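PDB 6AZ5: alpha-amylase from Eubacterium rectale DSM 17629, which probably binds starch through this carbohydrate-binding module of family CBM41, part of a surface-anchored amylase of a human gut bacterium. Local coordinates for residues I7-E12 with L100-G105; D44-V49 with H110-I115. All coordinates share one frame; numbering follows the deposited sequence.

Interaction 1: residues I7-E12 with L100-G105; sequences IYYYNE and LYYVDG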
loop_
_atom_site.group_PDB
_atom_site.type_symbol
_atom_site.label_atom_id
_atom_site.label_comp_id
_atom_site.label_asym_id
_atom_site.label_seq_id
_atom_site.Cartn_x
_atom_site.Cartn_y
_atom_site.Cartn_z
ATOM N N ILE A 7 -4.849 0.328 2.770
ATOM C CA ILE A 7 -3.722 -0.521 2.428
ATOM C C ILE A 7 -2.567 -0.312 3.404
ATOM O O ILE A 7 -2.102 0.811 3.625
ATOM C CB ILE A 7 -3.268 -0.300 0.959
ATOM C CG1 ILE A 7 -1.958 -1.034 0.688
ATOM C CG2 ILE A 7 -3.130 1.173 0.636
ATOM C CD1 ILE A 7 -1.720 -1.284 -0.789
ATOM N N TYR A 8 -2.148 -1.416 4.017
ATOM C CA TYR A 8 -1.006 -1.442 4.922
ATOM C C TYR A 8 0.248 -1.866 4.176
ATOM O O TYR A 8 0.184 -2.730 3.300
ATOM C CB TYR A 8 -1.238 -2.410 6.081
ATOM C CG TYR A 8 -2.443 -2.128 6.946
ATOM C CD1 TYR A 8 -2.865 -0.834 7.199
ATOM C CD2 TYR A 8 -3.153 -3.172 7.526
ATOM C CE1 TYR A 8 -3.965 -0.587 8.007
ATOM C CE2 TYR A 8 -4.253 -2.936 8.327
ATOM C CZ TYR A 8 -4.658 -1.643 8.560
ATOM O OH TYR A 8 -5.752 -1.408 9.357
ATOM N N TYR A 9 1.387 -1.276 4.537
ATOM C CA TYR A 9 2.664 -1.635 3.921
ATOM C C TYR A 9 3.760 -1.865 4.955
ATOM O O TYR A 9 3.948 -1.069 5.876
ATOM C CB TYR A 9 3.105 -0.554 2.932
ATOM C CG TYR A 9 4.515 -0.718 2.406
ATOM C CD1 TYR A 9 4.829 -1.723 1.498
ATOM C CD2 TYR A 9 5.533 0.146 2.805
ATOM C CE1 TYR A 9 6.120 -1.874 1.010
ATOM C CE2 TYR A 9 6.825 0.006 2.318
ATOM C CZ TYR A 9 7.113 -1.006 1.422
ATOM O OH TYR A 9 8.395 -1.149 0.938
ATOM N N TYR A 10 4.484 -2.964 4.803
ATOM C CA TYR A 10 5.573 -3.253 5.719
ATOM C C TYR A 10 6.887 -3.434 4.976
ATOM O O TYR A 10 6.954 -4.114 3.949
ATOM C CB TYR A 10 5.275 -4.501 6.556
ATOM C CG TYR A 10 6.422 -4.896 7.456
ATOM C CD1 TYR A 10 6.604 -4.286 8.689
ATOM C CD2 TYR A 10 7.331 -5.876 7.067
ATOM C CE1 TYR A 10 7.660 -4.641 9.514
ATOM C CE2 TYR A 10 8.390 -6.238 7.887
ATOM C CZ TYR A 10 8.548 -5.618 9.105
ATOM O OH TYR A 10 9.597 -5.975 9.922
ATOM N N ASN A 11 7.925 -2.807 5.517
ATOM C CA ASN A 11 9.290 -2.957 5.036
ATOM C C ASN A 11 10.219 -2.859 6.237
ATOM O O ASN A 11 10.296 -1.815 6.886
ATOM C CB ASN A 11 9.632 -1.894 3.986
ATOM C CG ASN A 11 10.977 -2.136 3.318
ATOM O OD1 ASN A 11 11.919 -2.622 3.944
ATOM N ND2 ASN A 11 11.071 -1.797 2.042
ATOM N N GLU A 12 10.909 -3.954 6.539
ATOM C CA GLU A 12 11.783 -4.006 7.705
ATOM C C GLU A 12 12.926 -3.004 7.585
ATOM O O GLU A 12 13.500 -2.584 8.588
ATOM C CB GLU A 12 12.335 -5.421 7.901
ATOM C CG GLU A 12 12.997 -6.007 6.663
ATOM C CD GLU A 12 13.636 -7.361 6.928
ATOM O OE1 GLU A 12 13.680 -7.777 8.106
ATOM O OE2 GLU A 12 14.094 -8.004 5.959
ATOM N N LEU A 100 -5.917 -4.155 2.397
ATOM C CA LEU A 100 -4.844 -4.851 1.696
ATOM C C LEU A 100 -3.570 -4.875 2.541
ATOM O O LEU A 100 -3.207 -3.881 3.176
ATOM C CB LEU A 100 -4.575 -4.208 0.336
ATOM C CG LEU A 100 -5.448 -4.671 -0.840
ATOM C CD1 LEU A 100 -5.410 -6.180 -0.990
ATOM C CD2 LEU A 100 -6.890 -4.180 -0.716
ATOM N N TYR A 101 -2.914 -6.031 2.563
ATOM C CA TYR A 101 -1.643 -6.185 3.254
ATOM C C TYR A 101 -0.514 -6.327 2.250
ATOM O O TYR A 101 -0.395 -7.336 1.556
ATOM C CB TYR A 101 -1.670 -7.386 4.187
ATOM C CG TYR A 101 -2.676 -7.255 5.298
ATOM C CD1 TYR A 101 -2.334 -6.665 6.507
ATOM C CD2 TYR A 101 -3.973 -7.708 5.133
ATOM C CE1 TYR A 101 -3.261 -6.541 7.524
ATOM C CE2 TYR A 101 -4.901 -7.590 6.139
ATOM C CZ TYR A 101 -4.546 -7.006 7.330
ATOM O OH TYR A 101 -5.484 -6.893 8.326
ATOM N N TYR A 102 0.305 -5.291 2.175
ATOM C CA TYR A 102 1.387 -5.242 1.219
ATOM C C TYR A 102 2.705 -5.383 1.965
ATOM O O TYR A 102 3.188 -4.443 2.592
ATOM C CB TYR A 102 1.307 -3.942 0.409
ATOM C CG TYR A 102 2.397 -3.715 -0.615
ATOM C CD1 TYR A 102 3.220 -4.750 -1.040
ATOM C CD2 TYR A 102 2.553 -2.468 -1.215
ATOM C CE1 TYR A 102 4.204 -4.537 -1.989
ATOM C CE2 TYR A 102 3.527 -2.246 -2.173
ATOM C CZ TYR A 102 4.350 -3.288 -2.557
ATOM O OH TYR A 102 5.322 -3.083 -3.509
ATOM N N VAL A 103 3.261 -6.588 1.907
ATOM C CA VAL A 103 4.616 -6.827 2.377
ATOM C C VAL A 103 5.561 -6.570 1.216
ATOM O O VAL A 103 5.387 -7.135 0.137
ATOM C CB VAL A 103 4.806 -8.258 2.915
ATOM C CG1 VAL A 103 6.288 -8.605 2.999
ATOM C CG2 VAL A 103 4.140 -8.406 4.275
ATOM N N ASP A 104 6.530 -5.685 1.432
ATOM C CA ASP A 104 7.551 -5.401 0.437
ATOM C C ASP A 104 8.164 -6.719 -0.025
ATOM O O ASP A 104 8.640 -7.503 0.797
ATOM C CB ASP A 104 8.623 -4.472 1.013
ATOM C CG ASP A 104 9.571 -3.958 -0.045
ATOM O OD1 ASP A 104 9.231 -2.955 -0.703
ATOM O OD2 ASP A 104 10.650 -4.563 -0.232
ATOM N N GLY A 105 8.111 -6.973 -1.330
ATOM C CA GLY A 105 8.607 -8.221 -1.879
ATOM C C GLY A 105 7.544 -9.143 -2.462
ATOM O O GLY A 105 7.865 -10.203 -2.999
#
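Tyr9 turns the edge of its ring to one face of the Tyr102 ring: CD1 of Tyr9 lies 3.6 Å from CD2 of Tyr102, offset toward the rim, and the planes meet at 58° in an edge-to-face pair. At the edge of the Tyr9 ring, in its plane, sits OD1 of Asp104. On the sheet face that carries Tyr8, Tyr10, Tyr101 and Val103, a second pair forms: the Tyr8 edge is directed at the face of Tyr101 in an offset edge-to-face arrangement, CD2 of Tyr8 3.4 Å from CE1 of Tyr101 and the planes at 66°; Tyr8 also stacks with Tyr42 of strand 35-44. The other ring pair lies on the opposite sheet face with Ile7 and Leu100, whose CG1 and CB respectively are 4.1 Å apart.

Strands 3-10 and 99-103 run parallel here, in the mixed sheet of the module. Tyr8 bonds to both neighbours of Tyr101, from its N to Leu100 O (2.8 Å) and from its O to Tyr102 N (2.8 Å). The ladder continues from Tyr10 N to Tyr102 O and from Asp104 N to Tyr10 O.

Chi1 of 171° sets Tyr9 CG anti to the backbone N; the ring lies alongside Asp104, and its hydroxyl donates to Asp104 OD1 at 2.6 Å, from above the carboxylate plane. That hydroxyl accepts from Asn11 ND2 (3.0 Å), whose amide Asp13 N helps hold through OD1. Tyr73 OH also bonds Asp104 OD1; both tyrosine bonds would probably offset some repulsion from nearby Asp84 OD1.

Interaction 2: residues D44-V49 with H110-I115; sequences DAENKV and HEKPVI
An Asx motif shapes the turn 44-49, which joins strands 35-44 and 49-58 and ends in a G1 beta bulge where Lys48 and Val49 both face Asp44. The C-terminal tail 110-115 is fastened to this turn at the surface of the module by a salt-bridge network and an asparagine side chain. In the motif, OD1 of Asp44 accepts the backbone N of Asn47 at 3.1 Å. Lys112 meets the same oxygen from the opposite face of the carboxylate, its NZ 2.6 Å from OD1 of Asp44, as the two side chains reach toward each other tip to tip. An extended lysine chain, with chi1, chi2, chi3 and chi4 all near anti, spans the distance from the tail. Glu46 crosses its end and adds a weak bond from Lys112 NZ to Glu46 OE2 (2.9 Å), so two carboxylates share one ammonium group. OD2 of Asp44 has a further partner in Trp51 NE1.

An alanine in place of Asp44 would probably deprive Lys112 NZ of its closer carboxylate, with the weak Glu46 bond still there, and leave Asn47 N and Trp51 NE1 without their Asp44 acceptor, letting the turn loosen.

Asn47 slides past Lys112 in the opposite direction and grips the tail through both ends of its amide. Its ND2 donates to Pro113 O at 3.2 Å, in the plane of that carbonyl, while Ile115 N donates to Asn47 OD1. Beside this pair of bonds, CG2 of Ile115 rests 4.1 Å from CG1 of Val49, and Trp51 and Tyr10 also touch the Ile115 side chain. The Ile115 N-H...OD1 bond is nearly straight, 173° at the hydrogen, yet the Ile115 N stands above the Asn47 carbonyl plane, 2.9 Å from Asn47 OD1.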
loop_
_atom_site.group_PDB
_atom_site.type_symbol
_atom_site.label_atom_id
_atom_site.label_comp_id
_atom_site.label_asym_id
_atom_site.label_seq_id
_atom_site.Cartn_x
_atom_site.Cartn_y
_atom_site.Cartn_z
ATOM N N ASP A 44 0.528 -3.800 14.436
ATOM C CA ASP A 44 0.154 -5.198 14.311
ATOM C C ASP A 44 0.551 -5.952 15.574
ATOM O O ASP A 44 1.662 -6.461 15.672
ATOM C CB ASP A 44 0.839 -5.794 13.080
ATOM C CG ASP A 44 0.447 -7.230 12.810
ATOM O OD1 ASP A 44 -0.143 -7.888 13.692
ATOM O OD2 ASP A 44 0.750 -7.703 11.693
ATOM N N ALA A 45 -0.366 -6.039 16.529
ATOM C CA ALA A 45 -0.071 -6.672 17.810
ATOM C C ALA A 45 0.208 -8.173 17.678
ATOM O O ALA A 45 0.846 -8.761 18.552
ATOM C CB ALA A 45 -1.213 -6.434 18.780
ATOM N N GLU A 46 -0.269 -8.787 16.596
ATOM C CA GLU A 46 -0.026 -10.214 16.359
ATOM C C GLU A 46 1.428 -10.487 15.961
ATOM O O GLU A 46 2.099 -11.329 16.562
ATOM C CB GLU A 46 -0.970 -10.752 15.279
ATOM C CG GLU A 46 -2.439 -10.790 15.692
ATOM C CD GLU A 46 -3.345 -11.356 14.603
ATOM O OE1 GLU A 46 -3.121 -12.511 14.181
ATOM O OE2 GLU A 46 -4.284 -10.647 14.173
ATOM N N ASN A 47 1.912 -9.768 14.952
ATOM C CA ASN A 47 3.291 -9.918 14.496
ATOM C C ASN A 47 4.274 -9.052 15.274
ATOM O O ASN A 47 5.477 -9.115 15.031
ATOM C CB ASN A 47 3.393 -9.575 13.008
ATOM C CG ASN A 47 2.571 -10.502 12.142
ATOM O OD1 ASN A 47 2.739 -11.720 12.183
ATOM N ND2 ASN A 47 1.662 -9.932 11.361
ATOM N N LYS A 48 3.742 -8.275 16.221
ATOM C CA LYS A 48 4.426 -7.147 16.877
ATOM C C LYS A 48 5.331 -6.361 15.919
ATOM O O LYS A 48 6.524 -6.181 16.159
ATOM C CB LYS A 48 5.200 -7.610 18.125
ATOM C CG LYS A 48 6.328 -8.619 17.938
ATOM C CD LYS A 48 6.717 -9.224 19.288
ATOM C CE LYS A 48 8.205 -9.558 19.360
ATOM N NZ LYS A 48 8.803 -9.181 20.675
ATOM N N VAL A 49 4.726 -5.884 14.833
ATOM C CA VAL A 49 5.366 -4.959 13.900
ATOM C C VAL A 49 4.436 -3.780 13.590
ATOM O O VAL A 49 3.234 -3.833 13.864
ATOM C CB VAL A 49 5.752 -5.650 12.585
ATOM C CG1 VAL A 49 6.745 -6.773 12.847
ATOM C CG2 VAL A 49 4.505 -6.176 11.874
ATOM N N HIS A 110 -5.452 -9.653 0.573
ATOM C CA HIS A 110 -6.576 -9.265 1.415
ATOM C C HIS A 110 -6.523 -9.862 2.812
ATOM O O HIS A 110 -7.211 -9.385 3.715
ATOM C CB HIS A 110 -7.893 -9.652 0.748
ATOM C CG HIS A 110 -8.290 -8.740 -0.369
ATOM N ND1 HIS A 110 -8.033 -9.033 -1.692
ATOM C CD2 HIS A 110 -8.904 -7.540 -0.358
ATOM C CE1 HIS A 110 -8.486 -8.052 -2.450
ATOM N NE2 HIS A 110 -9.022 -7.129 -1.667
ATOM N N GLU A 111 -5.714 -10.896 3.003
ATOM C CA GLU A 111 -5.601 -11.474 4.335
ATOM C C GLU A 111 -4.241 -11.201 4.958
ATOM O O GLU A 111 -3.208 -11.251 4.290
ATOM C CB GLU A 111 -5.868 -12.972 4.309
ATOM C CG GLU A 111 -6.396 -13.489 5.641
ATOM C CD GLU A 111 -7.255 -14.730 5.491
ATOM O OE1 GLU A 111 -8.063 -14.790 4.537
ATOM O OE2 GLU A 111 -7.119 -15.644 6.330
ATOM N N LYS A 112 -4.268 -10.912 6.253
ATOM C CA LYS A 112 -3.084 -10.550 7.016
ATOM C C LYS A 112 -2.072 -11.687 7.082
ATOM O O LYS A 112 -2.387 -12.773 7.567
ATOM C CB LYS A 112 -3.505 -10.127 8.419
ATOM C CG LYS A 112 -2.382 -9.836 9.371
ATOM C CD LYS A 112 -2.964 -9.307 10.662
ATOM C CE LYS A 112 -1.997 -9.458 11.804
ATOM N NZ LYS A 112 -2.479 -8.734 13.013
ATOM N N PRO A 113 -0.851 -11.437 6.587
ATOM C CA PRO A 113 0.229 -12.427 6.576
ATOM C C PRO A 113 0.987 -12.518 7.893
ATOM O O PRO A 113 0.796 -11.692 8.785
ATOM C CB PRO A 113 1.150 -11.921 5.463
ATOM C CG PRO A 113 0.957 -10.459 5.468
ATOM C CD PRO A 113 -0.485 -10.220 5.847
ATOM N N VAL A 114 1.842 -13.532 7.994
ATOM C CA VAL A 114 2.682 -13.745 9.161
ATOM C C VAL A 114 4.047 -13.107 8.926
ATOM O O VAL A 114 4.709 -13.392 7.926
ATOM C CB VAL A 114 2.869 -15.256 9.471
ATOM C CG1 VAL A 114 3.650 -15.441 10.748
ATOM C CG2 VAL A 114 1.523 -15.973 9.574
ATOM N N ILE A 115 4.461 -12.244 9.847
ATOM C CA ILE A 115 5.782 -11.628 9.802
ATOM C C ILE A 115 6.544 -11.987 11.074
ATOM O O ILE A 115 5.965 -12.026 12.158
ATOM C CB ILE A 115 5.682 -10.088 9.650
ATOM C CG1 ILE A 115 5.052 -9.737 8.303
ATOM C CG2 ILE A 115 7.050 -9.413 9.779
ATOM C CD1 ILE A 115 4.630 -8.310 8.202
#

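The centres of interactions 1 and 2 lie about 10 Å apart, and the two touch directly on the sheet face bearing Tyr8 and Tyr101. There the Tyr101 ring also packs against the tail: CE2 of Tyr101 is 3.4 Å from Lys112 N, and CB of Tyr101 is 3.5 Å from Pro113 CD. A second junction joins Tyr10 CE1 to Val49 CB at 3.8 Å. Along the chain the four segments alternate. The packing of Lys112 and Pro113 on Tyr101 places the tail that follows strand 99-103 over that sheet face. The centre of interaction 1 lies about 6 Å, and that of interaction 2 about 15 Å, from the centre of the chain.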